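Flavodoxin (Methanosarcina acetivorans C2A, PDB 5WID) binds flavin mononucleotide and probably serves as a small electron carrier. Local coordinates at residues A[1-6]-A[23-28]; A[50-55]-A[135-140]; A[102-105]-A[110-113]; A[81-86]-A[139-144]. All coordinates share one frame; numbering follows the deposited sequence.

Interaction 1: A[1-6]-A[23-28]; sequences MKAIVV and NGIESK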
# COMPACT_ATOMS: atom_id res chain seq x y z
N MET A 1 14.60 -3.51 10.32
CA MET A 1 14.09 -2.63 9.27
C MET A 1 12.56 -2.56 9.36
O MET A 1 11.96 -3.27 10.17
CB MET A 1 14.55 -3.11 7.90
CG MET A 1 15.98 -2.67 7.59
SD MET A 1 16.58 -3.27 6.01
CE MET A 1 16.49 -5.04 6.30
N LYS A 2 11.94 -1.72 8.53
CA LYS A 2 10.58 -1.26 8.83
C LYS A 2 9.79 -1.04 7.55
O LYS A 2 10.30 -0.46 6.59
CB LYS A 2 10.64 0.03 9.65
CG LYS A 2 9.30 0.65 9.97
CD LYS A 2 8.43 -0.30 10.76
CE LYS A 2 7.26 0.44 11.38
NZ LYS A 2 6.82 1.57 10.51
N ALA A 3 8.55 -1.51 7.54
CA ALA A 3 7.63 -1.27 6.45
C ALA A 3 6.40 -0.56 6.99
O ALA A 3 6.05 -0.69 8.17
CB ALA A 3 7.20 -2.56 5.75
N ILE A 4 5.73 0.19 6.13
CA ILE A 4 4.48 0.85 6.50
C ILE A 4 3.45 0.55 5.42
O ILE A 4 3.77 0.58 4.22
CB ILE A 4 4.69 2.36 6.72
CG1 ILE A 4 3.40 3.04 7.18
CG2 ILE A 4 5.22 3.05 5.48
CD1 ILE A 4 3.70 4.19 8.14
N VAL A 5 2.24 0.19 5.84
CA VAL A 5 1.13 -0.11 4.94
C VAL A 5 0.07 0.95 5.20
O VAL A 5 -0.55 0.96 6.27
CB VAL A 5 0.56 -1.52 5.15
CG1 VAL A 5 -0.54 -1.80 4.11
CG2 VAL A 5 1.67 -2.60 5.11
N VAL A 6 -0.12 1.86 4.25
CA VAL A 6 -0.97 3.04 4.40
C VAL A 6 -2.19 2.86 3.50
O VAL A 6 -2.03 2.47 2.34
CB VAL A 6 -0.23 4.33 4.00
CG1 VAL A 6 -1.15 5.57 4.19
CG2 VAL A 6 1.07 4.46 4.76
N ASN A 23 0.09 -8.48 8.11
CA ASN A 23 0.29 -9.80 8.71
C ASN A 23 1.38 -10.57 7.98
O ASN A 23 2.19 -11.26 8.61
CB ASN A 23 -1.04 -10.56 8.69
CG ASN A 23 -0.93 -11.96 9.26
OD1 ASN A 23 -0.75 -12.93 8.52
ND2 ASN A 23 -1.08 -12.09 10.57
N GLY A 24 1.40 -10.49 6.65
CA GLY A 24 2.44 -11.16 5.90
C GLY A 24 3.82 -10.58 6.17
O GLY A 24 4.80 -11.32 6.29
N ILE A 25 3.91 -9.25 6.28
CA ILE A 25 5.20 -8.63 6.61
C ILE A 25 5.65 -9.07 8.00
O ILE A 25 6.81 -9.46 8.20
CB ILE A 25 5.11 -7.10 6.51
CG1 ILE A 25 4.82 -6.66 5.07
CG2 ILE A 25 6.40 -6.43 7.00
CD1 ILE A 25 4.40 -5.20 4.96
N GLU A 26 4.74 -9.04 8.98
CA GLU A 26 5.06 -9.51 10.33
C GLU A 26 5.58 -10.93 10.32
O GLU A 26 6.49 -11.28 11.09
CB GLU A 26 3.82 -9.45 11.24
CG GLU A 26 3.43 -8.10 11.75
CD GLU A 26 2.05 -8.09 12.40
OE1 GLU A 26 1.40 -9.16 12.47
OE2 GLU A 26 1.61 -7.01 12.84
N SER A 27 4.98 -11.80 9.50
CA SER A 27 5.32 -13.21 9.51
C SER A 27 6.78 -13.47 9.14
O SER A 27 7.30 -14.56 9.42
CB SER A 27 4.39 -13.99 8.57
OG SER A 27 4.78 -13.85 7.20
N LYS A 28 7.45 -12.49 8.52
CA LYS A 28 8.85 -12.62 8.16
C LYS A 28 9.76 -11.79 9.07
O LYS A 28 10.91 -11.52 8.71
CB LYS A 28 9.06 -12.23 6.70
CG LYS A 28 8.25 -13.06 5.71
CD LYS A 28 8.28 -14.54 6.06
CE LYS A 28 9.42 -15.24 5.38
NZ LYS A 28 9.27 -16.72 5.44

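Interaction 2: A[50-55]-A[135-140]; sequences AIAVGS and IDIAEK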
# COMPACT_ATOMS: atom_id res chain seq x y z
N ALA A 50 10.09 0.35 3.15
CA ALA A 50 9.09 -0.02 2.16
C ALA A 50 7.78 0.65 2.53
O ALA A 50 7.41 0.69 3.71
CB ALA A 50 8.89 -1.54 2.07
N ILE A 51 7.07 1.17 1.53
CA ILE A 51 5.80 1.85 1.74
C ILE A 51 4.80 1.25 0.77
O ILE A 51 4.96 1.39 -0.45
CB ILE A 51 5.92 3.37 1.52
CG1 ILE A 51 6.94 3.97 2.48
CG2 ILE A 51 4.54 4.04 1.68
CD1 ILE A 51 7.39 5.41 2.12
N ALA A 52 3.76 0.60 1.31
CA ALA A 52 2.65 0.09 0.51
C ALA A 52 1.48 1.04 0.68
O ALA A 52 1.20 1.49 1.80
CB ALA A 52 2.27 -1.33 0.95
N VAL A 53 0.82 1.39 -0.42
CA VAL A 53 -0.27 2.37 -0.38
C VAL A 53 -1.50 1.77 -1.06
O VAL A 53 -1.40 1.24 -2.17
CB VAL A 53 0.12 3.69 -1.07
CG1 VAL A 53 -1.06 4.66 -1.09
CG2 VAL A 53 1.32 4.34 -0.33
N GLY A 54 -2.65 1.86 -0.39
CA GLY A 54 -3.88 1.29 -0.91
C GLY A 54 -5.04 2.26 -0.85
O GLY A 54 -5.17 3.06 0.07
N SER A 55 -5.90 2.16 -1.86
CA SER A 55 -7.14 2.93 -1.90
C SER A 55 -8.18 2.17 -2.69
O SER A 55 -7.85 1.47 -3.66
CB SER A 55 -6.94 4.32 -2.54
OG SER A 55 -8.18 5.02 -2.62
N ILE A 135 4.48 -10.87 2.57
CA ILE A 135 5.68 -11.71 2.64
C ILE A 135 6.70 -11.23 1.62
O ILE A 135 7.89 -11.08 1.94
CB ILE A 135 5.33 -13.19 2.43
CG1 ILE A 135 4.52 -13.74 3.61
CG2 ILE A 135 6.61 -14.02 2.22
CD1 ILE A 135 3.84 -15.09 3.32
N ASP A 136 6.25 -10.99 0.38
CA ASP A 136 7.17 -10.54 -0.66
C ASP A 136 7.81 -9.21 -0.30
O ASP A 136 9.01 -9.00 -0.55
CB ASP A 136 6.45 -10.42 -2.01
CG ASP A 136 6.03 -11.77 -2.59
OD1 ASP A 136 6.50 -12.83 -2.13
OD2 ASP A 136 5.20 -11.75 -3.53
N ILE A 137 7.03 -8.28 0.26
CA ILE A 137 7.59 -6.99 0.68
C ILE A 137 8.67 -7.20 1.73
O ILE A 137 9.76 -6.62 1.66
CB ILE A 137 6.48 -6.07 1.21
CG1 ILE A 137 5.54 -5.62 0.08
CG2 ILE A 137 7.10 -4.83 1.87
CD1 ILE A 137 4.27 -4.92 0.62
N ALA A 138 8.39 -8.04 2.73
CA ALA A 138 9.38 -8.30 3.77
C ALA A 138 10.65 -8.90 3.19
O ALA A 138 11.76 -8.51 3.58
CB ALA A 138 8.78 -9.22 4.84
N GLU A 139 10.52 -9.83 2.25
CA GLU A 139 11.71 -10.45 1.67
C GLU A 139 12.52 -9.45 0.87
O GLU A 139 13.76 -9.48 0.89
CB GLU A 139 11.30 -11.64 0.80
CG GLU A 139 10.84 -12.85 1.62
CD GLU A 139 11.90 -13.31 2.61
OE1 GLU A 139 13.10 -13.30 2.26
OE2 GLU A 139 11.54 -13.67 3.75
N LYS A 140 11.84 -8.54 0.17
CA LYS A 140 12.53 -7.48 -0.56
C LYS A 140 13.28 -6.56 0.40
O LYS A 140 14.43 -6.18 0.14
CB LYS A 140 11.52 -6.70 -1.40
CG LYS A 140 12.13 -5.75 -2.41
CD LYS A 140 12.80 -6.49 -3.55
CE LYS A 140 11.77 -7.01 -4.54
NZ LYS A 140 12.42 -7.62 -5.74

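Interaction 3: A[102-105]-A[110-113]; sequences EKMR and TVMD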
# COMPACT_ATOMS: atom_id res chain seq x y z
N GLU A 102 1.61 4.06 -10.58
CA GLU A 102 2.20 5.00 -11.52
C GLU A 102 2.76 6.23 -10.80
O GLU A 102 3.86 6.69 -11.10
CB GLU A 102 1.17 5.41 -12.58
CG GLU A 102 1.02 4.37 -13.68
CD GLU A 102 -0.26 4.52 -14.50
OE1 GLU A 102 -0.84 5.63 -14.50
OE2 GLU A 102 -0.67 3.53 -15.14
N LYS A 103 2.01 6.75 -9.82
CA LYS A 103 2.50 7.87 -9.02
C LYS A 103 3.78 7.51 -8.29
O LYS A 103 4.73 8.30 -8.27
CB LYS A 103 1.45 8.29 -8.00
CG LYS A 103 0.61 9.47 -8.37
CD LYS A 103 -0.17 9.95 -7.15
CE LYS A 103 -1.45 10.63 -7.59
NZ LYS A 103 -1.12 11.79 -8.43
N MET A 104 3.83 6.32 -7.69
CA MET A 104 5.03 5.90 -6.97
C MET A 104 6.24 5.84 -7.90
O MET A 104 7.34 6.27 -7.53
CB MET A 104 4.81 4.55 -6.31
CG MET A 104 3.81 4.59 -5.18
SD MET A 104 3.60 2.92 -4.53
CE MET A 104 3.42 3.29 -2.80
N ARG A 105 6.06 5.28 -9.10
CA ARG A 105 7.17 5.20 -10.04
C ARG A 105 7.65 6.59 -10.44
O ARG A 105 8.86 6.84 -10.54
CB ARG A 105 6.76 4.38 -11.27
CG ARG A 105 6.59 2.90 -10.98
CD ARG A 105 6.41 2.06 -12.24
NE ARG A 105 5.97 0.71 -11.91
CZ ARG A 105 4.71 0.29 -12.02
NH1 ARG A 105 3.78 1.12 -12.48
NH2 ARG A 105 4.38 -0.95 -11.70
N THR A 110 10.72 2.09 -6.48
CA THR A 110 10.69 0.83 -7.22
C THR A 110 9.49 0.04 -6.72
O THR A 110 9.50 -0.47 -5.60
CB THR A 110 11.98 0.03 -7.03
OG1 THR A 110 13.09 0.82 -7.47
CG2 THR A 110 11.92 -1.26 -7.84
N VAL A 111 8.47 -0.05 -7.57
CA VAL A 111 7.19 -0.65 -7.20
C VAL A 111 7.28 -2.15 -7.45
O VAL A 111 7.58 -2.59 -8.57
CB VAL A 111 6.03 -0.02 -7.99
CG1 VAL A 111 4.73 -0.76 -7.69
CG2 VAL A 111 5.91 1.44 -7.64
N MET A 112 7.00 -2.92 -6.42
CA MET A 112 7.00 -4.37 -6.56
C MET A 112 5.81 -4.85 -7.37
O MET A 112 4.72 -4.26 -7.35
CB MET A 112 6.94 -5.01 -5.19
CG MET A 112 8.21 -4.86 -4.44
SD MET A 112 8.05 -5.75 -2.93
CE MET A 112 7.40 -7.32 -3.47
N ASP A 113 6.02 -5.92 -8.10
CA ASP A 113 4.89 -6.70 -8.57
C ASP A 113 4.50 -7.71 -7.49
O ASP A 113 5.37 -8.21 -6.77
CB ASP A 113 5.24 -7.46 -9.85
CG ASP A 113 5.58 -6.55 -11.01
OD1 ASP A 113 4.79 -5.63 -11.32
OD2 ASP A 113 6.63 -6.79 -11.64
O HOH W 1 8.74 0.36 -10.42
O HOH W 2 6.11 -3.24 -10.83

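Interaction 4: A[81-86]-A[139-144]; sequences GKIGAA and EKVKHK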
# COMPACT_ATOMS: atom_id res chain seq x y z
N GLY A 81 14.08 5.70 -4.51
CA GLY A 81 14.84 4.48 -4.27
C GLY A 81 14.21 3.49 -3.31
O GLY A 81 14.75 2.40 -3.13
N LYS A 82 13.09 3.84 -2.67
CA LYS A 82 12.48 2.95 -1.71
C LYS A 82 11.59 1.93 -2.40
O LYS A 82 11.13 2.12 -3.53
CB LYS A 82 11.64 3.73 -0.69
CG LYS A 82 12.46 4.58 0.25
CD LYS A 82 11.58 5.11 1.37
CE LYS A 82 12.39 5.91 2.37
NZ LYS A 82 11.54 6.31 3.54
N ILE A 83 11.35 0.83 -1.69
CA ILE A 83 10.43 -0.20 -2.15
C ILE A 83 9.01 0.32 -2.01
O ILE A 83 8.60 0.78 -0.94
CB ILE A 83 10.62 -1.48 -1.33
CG1 ILE A 83 12.04 -2.03 -1.48
CG2 ILE A 83 9.54 -2.51 -1.69
CD1 ILE A 83 12.50 -2.85 -0.27
N GLY A 84 8.24 0.25 -3.09
CA GLY A 84 6.83 0.58 -3.02
C GLY A 84 5.94 -0.59 -3.38
O GLY A 84 6.38 -1.53 -4.03
N ALA A 85 4.67 -0.53 -2.95
CA ALA A 85 3.67 -1.51 -3.35
C ALA A 85 2.32 -0.81 -3.40
O ALA A 85 2.08 0.14 -2.65
CB ALA A 85 3.62 -2.71 -2.40
N ALA A 86 1.44 -1.27 -4.28
CA ALA A 86 0.17 -0.61 -4.51
C ALA A 86 -0.96 -1.63 -4.47
O ALA A 86 -0.80 -2.74 -4.99
CB ALA A 86 0.17 0.12 -5.88
N GLU A 139 10.52 -9.83 2.25
CA GLU A 139 11.71 -10.45 1.67
C GLU A 139 12.52 -9.45 0.87
O GLU A 139 13.76 -9.48 0.89
CB GLU A 139 11.30 -11.64 0.80
CG GLU A 139 10.84 -12.85 1.62
CD GLU A 139 11.90 -13.31 2.61
OE1 GLU A 139 13.10 -13.30 2.26
OE2 GLU A 139 11.54 -13.67 3.75
N LYS A 140 11.84 -8.54 0.17
CA LYS A 140 12.53 -7.48 -0.56
C LYS A 140 13.28 -6.56 0.40
O LYS A 140 14.43 -6.18 0.14
CB LYS A 140 11.52 -6.70 -1.40
CG LYS A 140 12.13 -5.75 -2.41
CD LYS A 140 12.80 -6.49 -3.55
CE LYS A 140 11.77 -7.01 -4.54
NZ LYS A 140 12.42 -7.62 -5.74
N VAL A 141 12.63 -6.18 1.51
CA VAL A 141 13.28 -5.34 2.51
C VAL A 141 14.54 -6.02 3.04
O VAL A 141 15.61 -5.40 3.12
CB VAL A 141 12.29 -5.02 3.65
CG1 VAL A 141 13.03 -4.45 4.87
CG2 VAL A 141 11.23 -4.05 3.18
N LYS A 142 14.42 -7.29 3.41
CA LYS A 142 15.56 -7.99 4.00
C LYS A 142 16.67 -8.22 2.99
O LYS A 142 17.84 -8.28 3.36
CB LYS A 142 15.10 -9.31 4.62
CG LYS A 142 14.13 -9.11 5.78
CD LYS A 142 14.01 -10.34 6.65
CE LYS A 142 13.26 -11.45 5.94
NZ LYS A 142 12.93 -12.56 6.88
N HIS A 143 16.32 -8.36 1.71
CA HIS A 143 17.34 -8.55 0.68
C HIS A 143 18.19 -7.31 0.50
O HIS A 143 19.35 -7.41 0.09
CB HIS A 143 16.69 -8.96 -0.64
CG HIS A 143 17.66 -9.10 -1.77
ND1 HIS A 143 17.85 -8.12 -2.72
CD2 HIS A 143 18.50 -10.11 -2.10
CE1 HIS A 143 18.76 -8.51 -3.59
NE2 HIS A 143 19.17 -9.72 -3.24
N LYS A 144 17.64 -6.14 0.80
CA LYS A 144 18.38 -4.89 0.67
C LYS A 144 19.01 -4.49 2.00
O LYS A 144 20.09 -4.97 2.36
CB LYS A 144 17.46 -3.78 0.16
CG LYS A 144 17.91 -2.38 0.54
CD LYS A 144 16.76 -1.57 1.13
CE LYS A 144 17.21 -0.15 1.46
NZ LYS A 144 18.15 -0.10 2.62

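Interaction 1: A[1-6]-A[23-28]
Ala3 and Ile25 mark the nearest backbone approach between strand 2-8 and helix 13-27, their CA atoms 7.8 Å apart. No hydrogen bond joins the two segments. The contact is apolar and rests on three buried side chains. Ala3, Val5 and Ile25 all direct their side chains across the gap.

Ile25 does most of the reaching. Its CG1 branch runs out extended (chi2 166°) and brings CD1 over the two strand residues. Ile25 CD1 lies 3.9 Å from Ala3 CB and 3.8 Å from Val5 CG2. The other branch of Ile25 adds CG2, 4.1 Å from Ala3 CB. Val5 offers CG2, the methyl beside its backbone N, while CG1 stands anti to that N (chi1 -176°). The Val5 and Ile25 side chains pass alongside each other with opposite headings.

These two elements open the beta-alpha-beta unit made by strand 2-8, helix 13-27 and strand 31-36. Ile25 also packs on Val32, so the helix spans both strands of its unit. On the reverse face of the sheet, Ile4 packs on Leu45 of helix 42-47. Helix 124-143 runs beside helix 13-27, where Ser27 touches Ile135.

Interaction 2: A[50-55]-A[135-140]
Ile137 fits against Ala50 and Ala52, and through it the last helix of the flavodoxin-like fold meets a central strand. This fold has a core of parallel strands with helices on both faces. Strand 50-58 lies inside the sheet between strands 2-8 and 83-90. Helix 124-143 packs on one face of that strand, running roughly antiparallel to it.

The CA atoms of Ala50 and Ile137 are 7.3 Å apart, the nearest pair of the two backbones. The small alanine side chains let the helix residue come down close to the sheet. From CA, the Ile137 side chain points toward the strand. CB itself stays back, and the side chain forks there. One branch is a single methyl that stands anti to the backbone N and heads for Ala50, with Ile137 CG2 stopping 3.8 Å from Ala50 CB. The other branch starts at CG1, beside the backbone N (chi1 -68°). CG1 acts as a spacer toward the strand. The extended chi2 of 169° then carries CD1 along the strand to Ala52. The two methyls thus take one alanine each.

All three side chains are buried, and no hydrogen bond crosses the contact. Ala50 and Ala52 lie two residues apart on the strand, so they present their CB atoms on the same face. Ile51 and Val53 point to the reverse face, where Val53 packs on Ile100 and Met104 of helix 96-106. Ile137 also touches Ala85 of the adjoining strand. At the tip of the side chain, Ile137 CD1 is 4.1 Å from Ala52 CB.

Interaction 3: A[102-105]-A[110-113]
The guanidinium of Arg105 meets Val111 obliquely, and water 2 sits at its edge, in the plane of the group. Arg105 NH2 gives that water a hydrogen bond of 3.0 Å. Water 2 in turn donates to Val111 O and to Asp113 OD1, each at 2.8 Å. One water so links the arginine to a backbone carbonyl and to a carboxylate. The opposite charges do not touch directly: Arg105 NH2 and Asp113 OD1 are 4.7 Å apart. They would probably still attract each other through the water.

A second water bridges Arg105 and Val111. Water 1 accepts from Val111 N at 2.9 Å and, more weakly, from Arg105 NE. Both polar backbone atoms of Val111 therefore bind a water that also touches Arg105.

This is the turn from helix 96-106 into strand 110-119, the second half of a beta-alpha-beta unit that begins with strand 83-90. Val111 points its side chain at the helix. Val111 CG2 meets Met104 CB at 3.6 Å and Arg105 CG at 3.7 Å. Val111 CG1 is 4.0 Å from Arg105 NH2. The arginine chain is extended from CG to NE (chi2 -170°) and crosses the valine at about a right angle. Met104 also crosses it squarely, then bends at chi3, which turns CE to the sheet beside Val53. Met104 also touches Met70 of helix 64-76.

Interaction 4: A[81-86]-A[139-144]
In the flavodoxin-like alpha/beta/alpha sandwich, the C-terminal end of the last helix, 124-143, meets the start of strand 83-90. Ile83, at the start of the strand, packs against the helix. The nearest backbone pair is Ile83 and Val141, with CA atoms 7.5 Å apart.

Ile83 points at the helix and carries nearly all of the strand's side of the contact. Its CG1 branch lies beside the backbone N (chi1 -61°) and sends CD1 into the helix surface. There Ile83 CD1 is 3.6 Å from Lys140 CG and 4.1 Å from Lys140 CB. Ile83 CD1 also approaches the helix backbone, 3.8 Å from Val141 N. Val141 CG2 comes to 3.9 Å from the same Ile83 CD1. The methyl is thus set against both side chains and the peptide between them. Ile83 CG1 adds a contact with Lys140 CG at 3.8 Å.

Lys140 uses only the base of its chain here. CG stands opposite the backbone N (chi1 -169°) and crosses the isoleucine at a slant. The chain then bends at chi2 and again at chi3, which takes the ammonium group away from the strand. The aliphatic part of the lysine so lies over the buried isoleucine at the edge of the core.

Around this contact, Ile83 also packs on Ala50 of strand 50-58 and on Met112 of strand 110-119, its two neighbours in the sheet. Val141 leans the same way onto Ala50 and reaches Met1. Lys140 touches Met112 on the opposite flank.

How the interactions relate
All four interactions join helices to one sheet. Interactions 1, 2 and 4 lie on one face. Interaction 3 belongs to the helix layer on the other. Interactions 2 and 4 share helix 124-143, and their centres are 7 Å apart. Their strands pair through Ile51 N to Ile83 O, 2.9 Å. Interaction 1 joins the same network through Val6 N to Ala52 O, 2.8 Å. Interaction 3 is tied in by Met112 N to Gly84 O, 2.8 Å, and Met104 CE packs on Val53 CG2, on the face turned away from helix 124-143. The flavin lies at the far end of the strands: the side chain of Val5 in interaction 1 is about 12 Å from FMN.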